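Local coordinates for protein mandelate racemase/muconate lactonizing enzyme (Roseovarius nubinhibens, PDB 2QDD) that binds magnesium and probably catalyses an enolase-superfamily reaction, as a member of the mandelate racemase/muconate lactonizing enzyme family whose own substrate is not established, at residues 215-221 with 238-244. Where two conformers were deposited one is given. Residue numbers count along the deposited sequence, not the author numbering.
Sequences ARDWIEQ and NPIMLDE
Two neighbouring parallel strands of the C-terminal barrel, 218-220 and 240-242, pair here in a largely buried contact, part of it against the second subunit; their axes approach to 4.6 Å at 31°. Extended backbones set Ile-219 beside Ile-240 (CA-CA 5.0 Å) and Glu-220 beside Met-241 (CA-CA 4.5 Å). Three hydrogen bonds fix this register: Ile-219 N to Pro-239 O (2.9 Å), Met-241 N to Ile-219 O (2.8 Å) and Gln-221 N to Met-241 O (2.7 Å). Before the strands, Asn-238 (chi1 m) bridges the incoming loop, its ND2 donating to Ala-215 O (3.0 Å) and Asp-217 O (2.8 Å). Helix 226-233 links the strands, giving the beta-alpha-beta unit of an enolase-superfamily TIM barrel; Ile-240 and Leu-242 pack against it. The Trp-218 indole (chi1 -82°, chi2 111°) lies between Pro-239 CB, 3.9 Å from the centroid of its six-membered ring, and Met-241 CE, 3.5 Å from that centroid on the opposite face: two CH-pi contacts, with Met-241 SD adding an oblique Met-aromatic contact at 5.1 Å. Ala-204 of the second subunit packs on Trp-218 and Pro-239. At the C-terminal ends, Gln-221 turns to positive phi (37°) and its OE1 accepts from Asp-243 N (2.8 Å). Glu-220, Asp-243 and Glu-244 belong to the Mg(2+) site together with Asp-196, but this chain holds no metal. Glu-220 OE2 lies 3.3 Å from Asp-243 OD2, two like-charged acceptors with no hydrogen bond between them; salt bridges from Lys-265 to Glu-220 and from Lys-267 and Arg-270 to Asp-243 offset the charge, while Tyr-59 hydrogen-bonds Glu-244.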
# COMPACT_ATOMS: atom_id res chain seq x y z
N ALA A 215 27.43 12.32 10.19
CA ALA A 215 27.06 11.77 11.49
C ALA A 215 25.78 10.93 11.45
O ALA A 215 24.77 11.34 10.88
CB ALA A 215 26.90 12.88 12.50
N ARG A 216 25.86 9.75 12.07
CA ARG A 216 24.74 8.81 12.11
C ARG A 216 24.26 8.60 13.53
O ARG A 216 23.76 7.54 13.87
CB ARG A 216 25.15 7.47 11.49
CG ARG A 216 25.61 7.55 10.04
CD ARG A 216 24.51 8.07 9.15
NE ARG A 216 24.95 8.19 7.76
CZ ARG A 216 25.06 9.34 7.11
NH1 ARG A 216 25.46 9.35 5.84
NH2 ARG A 216 24.78 10.48 7.71
N ASP A 217 24.39 9.63 14.36
CA ASP A 217 23.86 9.62 15.72
C ASP A 217 22.34 9.75 15.72
O ASP A 217 21.77 10.25 14.75
CB ASP A 217 24.49 10.73 16.55
CG ASP A 217 26.00 10.75 16.43
OD1 ASP A 217 26.51 11.49 15.57
OD2 ASP A 217 26.67 10.02 17.19
N TRP A 218 21.72 9.30 16.81
CA TRP A 218 20.30 9.54 17.12
C TRP A 218 19.84 10.96 16.84
O TRP A 218 20.51 11.92 17.20
CB TRP A 218 20.02 9.25 18.59
CG TRP A 218 19.81 7.81 18.94
CD1 TRP A 218 20.65 7.02 19.67
CD2 TRP A 218 18.66 7.01 18.64
NE1 TRP A 218 20.11 5.77 19.82
CE2 TRP A 218 18.88 5.74 19.20
CE3 TRP A 218 17.47 7.24 17.94
CZ2 TRP A 218 17.96 4.70 19.09
CZ3 TRP A 218 16.55 6.21 17.82
CH2 TRP A 218 16.81 4.95 18.39
N ILE A 219 18.69 11.08 16.18
CA ILE A 219 17.99 12.35 16.05
C ILE A 219 16.66 12.26 16.77
O ILE A 219 15.82 11.41 16.44
CB ILE A 219 17.75 12.74 14.56
CG1 ILE A 219 19.05 12.71 13.75
CG2 ILE A 219 17.05 14.10 14.46
CD1 ILE A 219 20.18 13.59 14.29
N GLU A 220 16.48 13.11 17.77
CA GLU A 220 15.27 13.09 18.58
C GLU A 220 14.26 14.09 18.04
O GLU A 220 14.56 15.28 17.92
CB GLU A 220 15.58 13.36 20.05
CG GLU A 220 14.42 13.08 21.00
CD GLU A 220 14.66 13.63 22.40
OE1 GLU A 220 15.82 13.57 22.88
OE2 GLU A 220 13.69 14.10 23.03
N GLN A 221 13.08 13.56 17.69
CA GLN A 221 11.89 14.33 17.31
C GLN A 221 12.16 15.60 16.50
O GLN A 221 12.04 16.72 17.02
CB GLN A 221 10.99 14.58 18.54
CG GLN A 221 9.62 15.19 18.23
CD GLN A 221 8.53 14.18 18.01
OE1 GLN A 221 8.39 13.23 18.77
NE2 GLN A 221 7.73 14.40 16.97
N ASN A 238 19.79 8.56 9.43
CA ASN A 238 19.96 8.52 10.89
C ASN A 238 18.85 7.73 11.58
O ASN A 238 17.71 7.73 11.08
CB ASN A 238 19.90 9.94 11.46
CG ASN A 238 21.10 10.77 11.09
OD1 ASN A 238 21.23 11.20 9.94
ND2 ASN A 238 21.99 11.02 12.05
N PRO A 239 19.15 7.09 12.73
CA PRO A 239 18.11 6.61 13.64
C PRO A 239 17.23 7.74 14.19
O PRO A 239 17.75 8.79 14.59
CB PRO A 239 18.92 5.97 14.80
CG PRO A 239 20.25 5.68 14.24
CD PRO A 239 20.50 6.78 13.24
N ILE A 240 15.92 7.53 14.20
CA ILE A 240 14.98 8.55 14.66
C ILE A 240 14.31 8.13 15.96
O ILE A 240 13.76 7.03 16.08
CB ILE A 240 13.95 8.96 13.54
CG1 ILE A 240 14.55 10.06 12.67
CG2 ILE A 240 12.63 9.48 14.13
CD1 ILE A 240 14.98 9.59 11.31
N MET A 241 14.40 9.02 16.95
CA MET A 241 13.78 8.84 18.26
C MET A 241 12.55 9.75 18.34
O MET A 241 12.67 10.96 18.14
CB MET A 241 14.80 9.21 19.35
CG MET A 241 14.26 9.34 20.78
SD MET A 241 14.31 7.85 21.77
CE MET A 241 15.88 7.09 21.34
N LEU A 242 11.39 9.17 18.62
CA LEU A 242 10.18 9.97 18.81
C LEU A 242 9.88 10.19 20.29
O LEU A 242 10.33 9.41 21.13
CB LEU A 242 8.98 9.33 18.12
CG LEU A 242 9.05 9.22 16.60
CD1 LEU A 242 7.78 8.56 16.11
CD2 LEU A 242 9.25 10.57 15.93
N ASP A 243 9.12 11.24 20.59
CA ASP A 243 8.88 11.68 21.97
C ASP A 243 7.53 12.40 22.08
O ASP A 243 6.53 11.79 22.42
CB ASP A 243 10.05 12.56 22.46
CG ASP A 243 9.92 12.97 23.95
OD1 ASP A 243 9.09 12.40 24.69
OD2 ASP A 243 10.68 13.87 24.37
N GLU A 244 7.51 13.70 21.78
CA GLU A 244 6.40 14.57 22.16
C GLU A 244 5.10 14.34 21.39
O GLU A 244 4.03 14.72 21.87
CB GLU A 244 6.82 16.04 22.07
CG GLU A 244 7.86 16.46 23.11
CD GLU A 244 9.29 16.35 22.60
OE1 GLU A 244 9.50 15.75 21.53
OE2 GLU A 244 10.21 16.86 23.28